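Long-range contacts in membrane protein, putative (Geobacter sulfurreducens PCA, PDB 2QYB), which is a putative membrane protein, probably with transmembrane transport and phosphatase activities, represented here by its GAF domain: residues 14-18 and 155-159; 36-40 and 53-59; 60-64 and 101-107; 71-75 and 92-96; 112-116 and 149-153. All coordinates share one frame; numbering follows the deposited sequence.

Contact 1 (14-18 and 155-159); sequences RTLDL and AVKIV
Arg14, Thr15 and Leu18 of helix 10-32 meet Ala155, Val156 and Val159 of segment 155-159, which lies on helix 139-158, so that the first and last helices of this GAF domain pair in antiparallel fashion, Arg14 facing Val159 and Leu18, one turn on, facing Ala155. Val159 lies at the centre of the contact. Its CG2 sits 3.6 Å from Arg14 O and 4.0 Å from Leu18 CB, while its CG1 comes within 3.4 Å of Thr15 OG1, the two side chains crossing at about a right angle. Leu18 reaches the other helix with CG anti to its backbone N (chi1 171°), which rests CD1 against Ala155 CB at 3.7 Å and turns CD2 toward Val156 CA and Val159 CG2. Arg14 arches over Val159, whose CG1 lies beneath one face of the guanidinium, offset toward its rim. A bend at chi3 (44°) brings NH2 to 3.1 Å from Ile158 O in a nearly straight bond (163°) that lies in the guanidinium plane and uses a carbonyl lone pair.

Further out, the Thr15 hydroxyl is hydrogen-bonded to Ile11 O within its own helix, leaving van der Waals contact as its part in the pairing. The helix pair also belongs to the dimer interface: Met12 of the second subunit packs on Thr15, Leu18 and Val159, and Asp17 OD1 forms a salt bridge with NH1 of Arg52 of that subunit.

Contact 2 (36-40 and 53-59); sequences DLAVI and SYSGKGI
Val39 and Tyr54 pair across the hairpin with Ile59 beside them: Ile59 CG1 lies over one face of the Tyr54 ring, 3.7 Å above its plane and offset toward the rim, and Ile59 CD1 reaches on to Val39 CG2 at 3.5 Å. The flat peptide groups bind in antiparallel fashion. Ala38 and Ser55 exchange two bonds, Ser55 N to Ala38 O at 3.0 Å and Ala38 N to Ser55 O at 3.2 Å; Ile40 N donates to Ser53 O at 2.9 Å, and the bond from Ser53 N to Ile40 O is weak.

Leu37, its CG anti to the backbone N (chi1 179°), sends CD1 and CD2 over the backbone of Lys57 and Gly58. Trimming this side chain to an alanine would probably open a gap between the strand and the carbonyls of Ser55 and Lys57. Gly56 has to be glycine, as a CB would collide with Asp36 O.

Asp36 and Leu37 form a classic beta bulge opposite Phe129 of strand 124-130, which flanks strand 37-43 on its other side. Helix 10-32 lies against the face bearing Ala38, Ser53 and Ser55; the Ser53 hydroxyl hydrogen-bonds to Asp23 and that of Ser55 to Asn27.

Contact 3 (60-64 and 101-107); sequences AGIAG and LMQKEGI
Ile62 meets Glu105 through two side-chain choices: CG1 of Ile62 is swung roughly anti to its backbone N (chi1 -152°), which leaves CG2 facing the glutamate, and the Glu105 chain is bent at chi2 (-108°), which curls its carboxylate back toward the 60-64 loop. OE2 then accepts a short, nearly straight bond from Ile62 N, 2.6 Å with 165° at the hydrogen, and is met close to the line of its C-O bond. The aliphatic part of the glutamate shares in the packing, its CG 3.8 Å from Ile62 CG2.

The rest of the Ile62 packing is with apolar side chains. The Ile62 and Leu101 side chains cross at about a right angle, with CD1 3.8 Å from Leu101 CG, and Ile62 CG2 touches Ile107 CD1 at 3.8 Å. Replacing Glu105 by an alanine would probably leave Ile62 N without its acceptor and strip one side of CG2 of its cover. A CB on Gly61 would run into OE2 as it is placed.

In the GAF domain the contact joins a type I beta turn (Gly61 to Gly64), in the loop after strand 49-56, to the Schellman motif that follows helix 96-104, with its positive phi at Gly106.

Contact 4 (71-75 and 92-96); sequences IETYI and YMTKP
Lys95 NZ donates to the backbone carbonyl of Glu72, with 3.1 Å between NZ and Glu72 O. The ammonium comes from above the carbonyl plane, 38° out of it, and so misses the lone-pair direction. A bend at the last side-chain torsion (chi4 -62°) turns NZ to that oxygen after an otherwise extended chain has slid past Tyr74 in the opposite direction.

On the way the lysine methylenes pass over the rim of the tyrosine ring. CE lies over one face, 4.0 Å above the Tyr74 plane, and CD is 3.8 Å from Tyr74 CE2. The charge is farther off: NZ is 5.8 Å from the Tyr74 ring centroid, at most a weak cation-pi attraction. The selenomethionine Met93 approaches obliquely near the hydroxyl end of Tyr74, its CG 4.0 Å from Tyr74 OH; the still closer fit of its methyl is doubtful.

Both segments lead into helices of the GAF domain. Thr73 is the N-cap of helix 74-81, its OG1 bonded to Gly76 N, and Lys95 stands at the N-cap position of helix 96-104. Phe110 of strand 109-115 meets the Tyr74 ring edge to face.

The Glu72 carboxylate leads away, so the lysine answers a neutral main-chain oxygen instead of a negative charge, and this surface contact probably owes more to its methylenes on the ring than to ionic attraction.

Contact 5 (112-116 and 149-153); sequences HIPIS and AGQLA
Ile113 and Ile115 of strand 109-115 press on Ala149 and Ala153 of helix 139-158, the alpha-on-beta packing of the GAF fold, in which a helix lies across one face of the antiparallel sheet. Strand and helix axes cross at -34° and come within 7.9 Å of each other, a close approach that the small residues Ala149 and Ala153 permit.

The apolar contacts are branch against methyl. Ile113 CG2 meets Ala149 CB at 3.7 Å. Ile115 holds CG1 anti to its carbonyl carbon (chi1 -65°), and this turns CG2 to the helix, where it lies 3.7 Å from Ala153 CB and also brushes Leu152 CB. Its CG1 passes Ala149 CB more loosely, at 4.3 Å.

A second group of contacts sets side chains against main chain. Ile115 CG2 lies 3.7 Å from both Ala149 O and Ala153 N, which are already hydrogen-bonded to each other within the helix. From the other direction Ala149 CB touches Pro114 O at 3.5 Å.

Leu126 of the adjacent strand packs against Ile113 and Ile115, and Ile40 against Ile115, extending the apolar layer over the sheet. His112 belongs to the other face, where helix 74-81 lies. Beyond Ile115, Ala153 CB rests on the Ser116 carbonyl group, 3.4 Å from Ser116 C.

Contacts 2 and 5 share the antiparallel sheet and meet where Ile40 CD1 lies 3.6 Å from Leu152 CD2. Contact 1 continues contact 5 along helix 139-158, their centres about 14 Å apart, and closes a loop of chain that encloses the other four. On the other side of the chain's centre from contact 1 lie contacts 3 and 4; contact 4, nested within contact 3, touches it where Met102 SE lies 4.1 Å from Met93 CE. Contact 3 reaches contact 2 through Leu37 CD2 and Ala63 CB, 3.8 Å apart, and contact 4 reaches contact 5 through Ile75 and Tyr74 on His112. The nearest atoms of contacts 1 and 3 remain about 17 Å apart.

Contact 1 (14-18 and 155-159)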
# COMPACT_ATOMS: atom_id res chain seq x y z
N ARG A 14 -9.85 11.27 3.65
CA ARG A 14 -10.35 10.23 4.56
C ARG A 14 -10.17 8.82 3.98
O ARG A 14 -9.83 7.91 4.70
CB ARG A 14 -11.82 10.50 4.98
CG ARG A 14 -11.92 11.55 6.11
CD ARG A 14 -13.35 12.17 6.29
NE ARG A 14 -14.50 11.22 6.24
CZ ARG A 14 -15.42 11.18 5.27
NH1 ARG A 14 -15.40 12.02 4.23
NH2 ARG A 14 -16.39 10.28 5.32
N THR A 15 -10.38 8.65 2.69
CA THR A 15 -10.11 7.38 2.04
C THR A 15 -8.60 7.05 2.06
O THR A 15 -8.21 5.91 2.32
CB THR A 15 -10.64 7.42 0.62
OG1 THR A 15 -12.02 7.78 0.66
CG2 THR A 15 -10.49 6.07 -0.11
N LEU A 16 -7.75 8.03 1.84
CA LEU A 16 -6.31 7.77 1.92
C LEU A 16 -5.90 7.41 3.34
O LEU A 16 -4.98 6.64 3.53
CB LEU A 16 -5.50 8.96 1.40
CG LEU A 16 -5.57 9.23 -0.11
CD1 LEU A 16 -4.99 10.63 -0.46
CD2 LEU A 16 -4.88 8.10 -0.91
N ASP A 17 -6.58 7.97 4.33
CA ASP A 17 -6.37 7.58 5.72
C ASP A 17 -6.88 6.17 6.01
O ASP A 17 -6.27 5.41 6.77
CB ASP A 17 -7.12 8.51 6.66
CG ASP A 17 -6.50 9.85 6.75
OD1 ASP A 17 -5.31 9.97 6.42
OD2 ASP A 17 -7.19 10.78 7.20
N LEU A 18 -8.02 5.85 5.43
CA LEU A 18 -8.54 4.52 5.54
C LEU A 18 -7.53 3.49 5.06
O LEU A 18 -7.32 2.50 5.71
CB LEU A 18 -9.86 4.40 4.78
CG LEU A 18 -10.44 2.98 4.65
CD1 LEU A 18 -10.76 2.35 6.03
CD2 LEU A 18 -11.64 3.05 3.67
N ALA A 155 -14.09 1.20 10.24
CA ALA A 155 -13.25 2.22 9.61
C ALA A 155 -13.75 2.58 8.20
O ALA A 155 -13.71 3.74 7.80
CB ALA A 155 -11.82 1.76 9.57
N VAL A 156 -14.21 1.58 7.44
CA VAL A 156 -14.73 1.83 6.09
C VAL A 156 -16.00 2.70 6.13
O VAL A 156 -16.10 3.75 5.46
CB VAL A 156 -15.05 0.51 5.36
CG1 VAL A 156 -15.83 0.75 4.09
CG2 VAL A 156 -13.75 -0.25 5.07
N LYS A 157 -16.97 2.23 6.91
CA LYS A 157 -18.20 2.97 7.16
C LYS A 157 -17.93 4.43 7.56
O LYS A 157 -18.62 5.33 7.08
CB LYS A 157 -19.06 2.25 8.21
CG LYS A 157 -20.29 1.51 7.61
CD LYS A 157 -21.17 0.76 8.69
CE LYS A 157 -22.10 1.67 9.51
NZ LYS A 157 -22.28 1.07 10.84
N ILE A 158 -16.94 4.67 8.43
CA ILE A 158 -16.53 6.05 8.75
C ILE A 158 -16.42 6.87 7.46
O ILE A 158 -16.95 7.96 7.37
CB ILE A 158 -15.18 6.14 9.59
CG1 ILE A 158 -15.42 5.83 11.08
CG2 ILE A 158 -14.56 7.56 9.50
CD1 ILE A 158 -14.29 5.03 11.75
N VAL A 159 -15.73 6.34 6.46
CA VAL A 159 -15.68 6.96 5.14
C VAL A 159 -16.95 6.53 4.39
O VAL A 159 -17.66 7.36 3.83
CB VAL A 159 -14.45 6.52 4.32
CG1 VAL A 159 -14.33 7.38 3.08
CG2 VAL A 159 -13.17 6.59 5.17

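Contact 2 (36-40 and 53-59)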
# COMPACT_ATOMS: atom_id res chain seq x y z
N ASP A 36 1.27 -15.62 6.17
CA ASP A 36 2.24 -15.17 5.20
C ASP A 36 1.61 -14.24 4.20
O ASP A 36 2.32 -13.54 3.49
CB ASP A 36 2.82 -16.37 4.46
CG ASP A 36 3.62 -17.25 5.35
OD1 ASP A 36 4.75 -16.86 5.69
OD2 ASP A 36 3.12 -18.33 5.74
N LEU A 37 0.28 -14.21 4.12
CA LEU A 37 -0.39 -13.27 3.22
C LEU A 37 -1.75 -12.96 3.79
O LEU A 37 -2.34 -13.82 4.41
CB LEU A 37 -0.50 -13.85 1.80
CG LEU A 37 -1.20 -13.00 0.72
CD1 LEU A 37 -0.48 -11.69 0.34
CD2 LEU A 37 -1.37 -13.88 -0.53
N ALA A 38 -2.19 -11.71 3.59
CA ALA A 38 -3.47 -11.21 4.04
C ALA A 38 -3.96 -10.25 2.97
O ALA A 38 -3.20 -9.43 2.50
CB ALA A 38 -3.37 -10.50 5.44
N VAL A 39 -5.24 -10.31 2.64
CA VAL A 39 -5.81 -9.45 1.62
C VAL A 39 -7.14 -8.91 2.16
O VAL A 39 -7.88 -9.64 2.79
CB VAL A 39 -6.01 -10.21 0.22
CG1 VAL A 39 -6.41 -9.27 -0.87
CG2 VAL A 39 -4.76 -10.96 -0.21
N ILE A 40 -7.39 -7.62 1.98
CA ILE A 40 -8.75 -7.04 2.15
C ILE A 40 -9.32 -6.74 0.73
O ILE A 40 -8.66 -6.10 -0.08
CB ILE A 40 -8.72 -5.74 2.98
CG1 ILE A 40 -8.38 -6.04 4.44
CG2 ILE A 40 -10.04 -4.98 2.88
CD1 ILE A 40 -7.77 -4.86 5.18
N SER A 53 -6.20 -3.75 -0.19
CA SER A 53 -5.11 -3.74 0.74
C SER A 53 -4.59 -5.14 0.87
O SER A 53 -5.32 -6.07 0.75
CB SER A 53 -5.59 -3.24 2.11
OG SER A 53 -4.54 -3.27 3.05
N TYR A 54 -3.31 -5.28 1.14
CA TYR A 54 -2.70 -6.62 1.29
C TYR A 54 -1.33 -6.49 1.95
O TYR A 54 -0.70 -5.45 1.88
CB TYR A 54 -2.58 -7.29 -0.08
CG TYR A 54 -1.50 -6.71 -0.91
CD1 TYR A 54 -1.78 -5.77 -1.91
CD2 TYR A 54 -0.18 -7.06 -0.66
CE1 TYR A 54 -0.73 -5.22 -2.66
CE2 TYR A 54 0.84 -6.52 -1.37
CZ TYR A 54 0.58 -5.61 -2.36
OH TYR A 54 1.68 -5.15 -3.03
N SER A 55 -0.89 -7.54 2.62
CA SER A 55 0.43 -7.55 3.24
C SER A 55 1.03 -8.95 3.00
O SER A 55 0.30 -9.88 2.84
CB SER A 55 0.37 -7.20 4.74
OG SER A 55 1.67 -7.15 5.34
N GLY A 56 2.35 -9.06 2.96
CA GLY A 56 3.00 -10.31 2.62
C GLY A 56 3.17 -10.45 1.10
O GLY A 56 2.77 -9.59 0.31
N LYS A 57 3.75 -11.57 0.70
CA LYS A 57 4.02 -11.83 -0.71
C LYS A 57 3.08 -12.91 -1.25
O LYS A 57 2.61 -13.72 -0.50
CB LYS A 57 5.50 -12.19 -0.93
CG LYS A 57 6.18 -12.99 0.21
CD LYS A 57 7.65 -13.29 -0.10
CE LYS A 57 8.06 -14.69 0.39
NZ LYS A 57 9.49 -14.74 0.84
N GLY A 58 2.80 -12.86 -2.54
CA GLY A 58 1.80 -13.72 -3.20
C GLY A 58 0.65 -12.99 -3.90
O GLY A 58 -0.16 -13.62 -4.57
N ILE A 59 0.56 -11.66 -3.75
CA ILE A 59 -0.55 -10.93 -4.42
C ILE A 59 -0.53 -11.02 -5.97
O ILE A 59 -1.57 -10.86 -6.62
CB ILE A 59 -0.58 -9.43 -4.02
CG1 ILE A 59 -2.05 -8.92 -3.92
CG2 ILE A 59 0.32 -8.54 -4.99
CD1 ILE A 59 -2.89 -9.58 -2.85

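Contact 3 (60-64 and 101-107)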
# COMPACT_ATOMS: atom_id res chain seq x y z
N ALA A 60 0.65 -11.28 -6.54
CA ALA A 60 0.79 -11.39 -7.99
C ALA A 60 0.41 -12.80 -8.51
O ALA A 60 0.47 -13.05 -9.72
CB ALA A 60 2.23 -11.00 -8.41
N GLY A 61 0.03 -13.70 -7.59
CA GLY A 61 -0.44 -15.05 -7.94
C GLY A 61 -1.89 -15.37 -7.54
O GLY A 61 -2.79 -14.51 -7.63
N ILE A 62 -2.10 -16.62 -7.09
CA ILE A 62 -3.42 -17.28 -7.01
C ILE A 62 -4.40 -16.59 -6.06
O ILE A 62 -5.61 -16.53 -6.35
CB ILE A 62 -3.29 -18.79 -6.55
CG1 ILE A 62 -4.44 -19.64 -7.09
CG2 ILE A 62 -3.21 -18.92 -5.02
CD1 ILE A 62 -4.25 -19.98 -8.54
N ALA A 63 -3.86 -16.08 -4.95
CA ALA A 63 -4.64 -15.48 -3.90
C ALA A 63 -4.87 -13.97 -4.13
O ALA A 63 -5.42 -13.30 -3.26
CB ALA A 63 -3.95 -15.73 -2.55
N GLY A 64 -4.53 -13.45 -5.32
CA GLY A 64 -4.43 -11.99 -5.50
C GLY A 64 -5.38 -11.17 -6.41
O GLY A 64 -5.17 -9.90 -6.55
N LEU A 101 -3.35 -26.03 -7.25
CA LEU A 101 -2.81 -24.68 -7.56
C LEU A 101 -2.26 -23.99 -6.32
O LEU A 101 -1.22 -23.37 -6.36
CB LEU A 101 -3.87 -23.80 -8.19
CG LEU A 101 -3.94 -23.58 -9.70
CD1 LEU A 101 -3.21 -24.63 -10.58
CD2 LEU A 101 -5.42 -23.41 -10.11
N MSE A 102 -2.97 -24.16 -5.22
CA MSE A 102 -2.60 -23.54 -3.96
C MSE A 102 -1.38 -24.17 -3.31
O MSE A 102 -0.51 -23.43 -2.83
CB MSE A 102 -3.78 -23.58 -3.00
CG MSE A 102 -4.97 -22.74 -3.49
SE MSE A 102 -6.33 -22.54 -2.10
CE MSE A 102 -5.09 -22.12 -0.66
N GLN A 103 -1.31 -25.51 -3.28
CA GLN A 103 -0.13 -26.22 -2.75
C GLN A 103 1.14 -25.89 -3.58
O GLN A 103 2.25 -25.82 -3.07
CB GLN A 103 -0.36 -27.74 -2.73
CG GLN A 103 -1.52 -28.25 -1.88
CD GLN A 103 -1.52 -29.79 -1.74
OE1 GLN A 103 -1.46 -30.55 -2.73
NE2 GLN A 103 -1.58 -30.26 -0.50
N LYS A 104 0.95 -25.68 -4.87
CA LYS A 104 2.04 -25.28 -5.74
C LYS A 104 2.57 -23.89 -5.31
O LYS A 104 3.75 -23.61 -5.44
CB LYS A 104 1.52 -25.33 -7.21
CG LYS A 104 2.46 -24.82 -8.32
CD LYS A 104 3.82 -25.57 -8.44
CE LYS A 104 4.80 -24.68 -9.22
NZ LYS A 104 6.03 -25.39 -9.71
N GLU A 105 1.71 -23.04 -4.77
CA GLU A 105 2.14 -21.78 -4.15
C GLU A 105 2.67 -21.99 -2.73
O GLU A 105 3.16 -21.04 -2.12
CB GLU A 105 0.95 -20.79 -4.04
CG GLU A 105 0.30 -20.37 -5.34
CD GLU A 105 0.60 -18.93 -5.74
OE1 GLU A 105 1.70 -18.41 -5.41
OE2 GLU A 105 -0.25 -18.32 -6.40
N GLY A 106 2.53 -23.19 -2.16
CA GLY A 106 3.02 -23.46 -0.80
C GLY A 106 2.03 -23.20 0.33
O GLY A 106 2.37 -23.31 1.51
N ILE A 107 0.79 -22.89 -0.02
CA ILE A 107 -0.29 -22.63 0.97
C ILE A 107 -0.75 -23.87 1.75
O ILE A 107 -1.24 -24.84 1.16
CB ILE A 107 -1.53 -21.98 0.30
CG1 ILE A 107 -1.13 -20.64 -0.37
CG2 ILE A 107 -2.68 -21.82 1.34
CD1 ILE A 107 -2.10 -20.14 -1.55

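Contact 4 (71-75 and 92-96)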
# COMPACT_ATOMS: atom_id res chain seq x y z
N ILE A 71 -20.97 -18.59 -5.52
CA ILE A 71 -21.06 -19.68 -4.54
C ILE A 71 -20.03 -20.81 -4.84
O ILE A 71 -19.59 -21.50 -3.92
CB ILE A 71 -22.57 -20.14 -4.33
CG1 ILE A 71 -22.66 -21.14 -3.17
CG2 ILE A 71 -23.19 -20.71 -5.62
CD1 ILE A 71 -23.92 -20.99 -2.32
N GLU A 72 -19.57 -20.93 -6.09
CA GLU A 72 -18.55 -21.93 -6.47
C GLU A 72 -17.10 -21.68 -5.95
O GLU A 72 -16.22 -22.54 -6.12
CB GLU A 72 -18.50 -22.13 -8.00
CG GLU A 72 -19.76 -22.78 -8.62
CD GLU A 72 -20.87 -21.77 -8.96
OE1 GLU A 72 -20.64 -20.51 -8.89
OE2 GLU A 72 -21.97 -22.25 -9.30
N THR A 73 -16.85 -20.52 -5.36
CA THR A 73 -15.57 -20.26 -4.72
C THR A 73 -15.77 -20.16 -3.21
O THR A 73 -16.85 -19.80 -2.77
CB THR A 73 -14.96 -18.92 -5.26
OG1 THR A 73 -15.86 -17.85 -4.97
CG2 THR A 73 -14.70 -19.00 -6.82
N TYR A 74 -14.73 -20.43 -2.41
CA TYR A 74 -14.80 -20.28 -0.94
C TYR A 74 -15.03 -18.83 -0.54
O TYR A 74 -15.77 -18.55 0.38
CB TYR A 74 -13.52 -20.73 -0.25
CG TYR A 74 -13.17 -22.19 -0.36
CD1 TYR A 74 -13.76 -23.14 0.47
CD2 TYR A 74 -12.18 -22.61 -1.24
CE1 TYR A 74 -13.42 -24.50 0.39
CE2 TYR A 74 -11.84 -23.96 -1.32
CZ TYR A 74 -12.47 -24.90 -0.50
OH TYR A 74 -12.11 -26.24 -0.60
N ILE A 75 -14.36 -17.91 -1.23
CA ILE A 75 -14.48 -16.49 -0.98
C ILE A 75 -15.86 -15.91 -1.36
O ILE A 75 -16.43 -15.08 -0.65
CB ILE A 75 -13.36 -15.73 -1.72
CG1 ILE A 75 -13.30 -14.27 -1.24
CG2 ILE A 75 -13.53 -15.83 -3.27
CD1 ILE A 75 -12.04 -13.59 -1.64
N TYR A 92 -6.36 -31.67 2.27
CA TYR A 92 -7.66 -32.35 2.44
C TYR A 92 -8.83 -31.60 1.85
O TYR A 92 -9.98 -31.93 2.10
CB TYR A 92 -7.92 -32.64 3.94
CG TYR A 92 -6.84 -33.49 4.57
CD1 TYR A 92 -6.32 -34.61 3.90
CD2 TYR A 92 -6.36 -33.21 5.85
CE1 TYR A 92 -5.33 -35.39 4.47
CE2 TYR A 92 -5.38 -33.98 6.44
CZ TYR A 92 -4.86 -35.07 5.73
OH TYR A 92 -3.90 -35.84 6.29
N MSE A 93 -8.55 -30.61 1.04
CA MSE A 93 -9.59 -29.94 0.25
C MSE A 93 -10.20 -30.86 -0.78
O MSE A 93 -9.53 -31.75 -1.31
CB MSE A 93 -8.97 -28.79 -0.53
CG MSE A 93 -8.47 -27.65 0.31
SE MSE A 93 -7.51 -26.42 -0.83
CE MSE A 93 -9.06 -25.50 -1.53
N THR A 94 -11.47 -30.62 -1.08
CA THR A 94 -12.20 -31.41 -2.05
C THR A 94 -12.23 -30.80 -3.50
O THR A 94 -12.82 -31.40 -4.39
CB THR A 94 -13.66 -31.64 -1.55
OG1 THR A 94 -14.34 -30.38 -1.51
CG2 THR A 94 -13.66 -32.25 -0.14
N LYS A 95 -11.62 -29.63 -3.72
CA LYS A 95 -11.53 -29.06 -5.05
C LYS A 95 -10.14 -29.41 -5.59
O LYS A 95 -9.13 -28.85 -5.17
CB LYS A 95 -11.70 -27.56 -4.99
CG LYS A 95 -13.12 -27.08 -4.91
CD LYS A 95 -13.18 -25.64 -4.46
CE LYS A 95 -14.62 -25.26 -4.03
NZ LYS A 95 -15.60 -25.39 -5.16
N PRO A 96 -10.08 -30.38 -6.50
CA PRO A 96 -8.76 -30.93 -6.78
C PRO A 96 -7.80 -30.02 -7.55
O PRO A 96 -6.62 -30.00 -7.23
CB PRO A 96 -9.05 -32.24 -7.52
CG PRO A 96 -10.49 -32.17 -7.98
CD PRO A 96 -11.17 -31.07 -7.23

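Contact 5 (112-116 and 149-153)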
# COMPACT_ATOMS: atom_id res chain seq x y z
N HIS A 112 -11.37 -17.13 4.94
CA HIS A 112 -12.07 -15.95 4.42
C HIS A 112 -13.12 -15.49 5.42
O HIS A 112 -13.98 -16.25 5.81
CB HIS A 112 -12.69 -16.24 3.05
CG HIS A 112 -11.69 -16.58 1.99
ND1 HIS A 112 -11.48 -17.86 1.51
CD2 HIS A 112 -10.82 -15.79 1.32
CE1 HIS A 112 -10.54 -17.84 0.59
NE2 HIS A 112 -10.13 -16.59 0.45
N ILE A 113 -13.04 -14.21 5.80
CA ILE A 113 -13.83 -13.64 6.88
C ILE A 113 -14.57 -12.45 6.37
O ILE A 113 -13.95 -11.49 5.90
CB ILE A 113 -12.93 -13.19 8.06
CG1 ILE A 113 -12.06 -14.36 8.56
CG2 ILE A 113 -13.79 -12.55 9.20
CD1 ILE A 113 -10.60 -14.14 8.18
N PRO A 114 -15.91 -12.48 6.47
CA PRO A 114 -16.69 -11.34 5.99
C PRO A 114 -16.39 -10.07 6.77
O PRO A 114 -16.06 -10.12 7.98
CB PRO A 114 -18.15 -11.79 6.20
CG PRO A 114 -18.10 -13.24 6.31
CD PRO A 114 -16.78 -13.52 7.03
N ILE A 115 -16.45 -8.95 6.06
CA ILE A 115 -16.22 -7.64 6.67
C ILE A 115 -17.59 -6.94 6.67
O ILE A 115 -18.13 -6.59 5.62
CB ILE A 115 -15.15 -6.83 5.95
CG1 ILE A 115 -13.78 -7.49 6.05
CG2 ILE A 115 -15.09 -5.38 6.49
CD1 ILE A 115 -12.73 -6.74 5.17
N SER A 116 -18.16 -6.84 7.86
CA SER A 116 -19.49 -6.28 8.02
C SER A 116 -19.61 -5.65 9.38
O SER A 116 -19.01 -6.07 10.36
CB SER A 116 -20.56 -7.37 7.91
OG SER A 116 -20.25 -8.44 8.78
N ALA A 149 -11.87 -7.89 11.72
CA ALA A 149 -12.76 -7.65 10.56
C ALA A 149 -13.82 -6.60 10.90
O ALA A 149 -14.18 -5.74 10.05
CB ALA A 149 -13.41 -9.00 10.05
N GLY A 150 -14.29 -6.65 12.16
CA GLY A 150 -15.24 -5.68 12.66
C GLY A 150 -14.68 -4.27 12.77
O GLY A 150 -15.40 -3.28 12.52
N GLN A 151 -13.40 -4.18 13.14
CA GLN A 151 -12.72 -2.89 13.28
C GLN A 151 -12.41 -2.28 11.90
O GLN A 151 -12.46 -1.05 11.74
CB GLN A 151 -11.46 -3.01 14.14
CG GLN A 151 -11.75 -3.40 15.63
CD GLN A 151 -10.68 -2.89 16.61
OE1 GLN A 151 -10.75 -3.14 17.85
NE2 GLN A 151 -9.70 -2.17 16.08
N LEU A 152 -12.14 -3.16 10.92
CA LEU A 152 -12.06 -2.73 9.52
C LEU A 152 -13.43 -2.26 9.01
O LEU A 152 -13.53 -1.20 8.40
CB LEU A 152 -11.53 -3.87 8.62
CG LEU A 152 -10.03 -4.23 8.79
CD1 LEU A 152 -9.79 -5.66 8.29
CD2 LEU A 152 -9.14 -3.22 8.07
N ALA A 153 -14.46 -3.04 9.26
CA ALA A 153 -15.81 -2.64 8.85
C ALA A 153 -16.17 -1.24 9.38
O ALA A 153 -16.76 -0.37 8.67
CB ALA A 153 -16.84 -3.67 9.31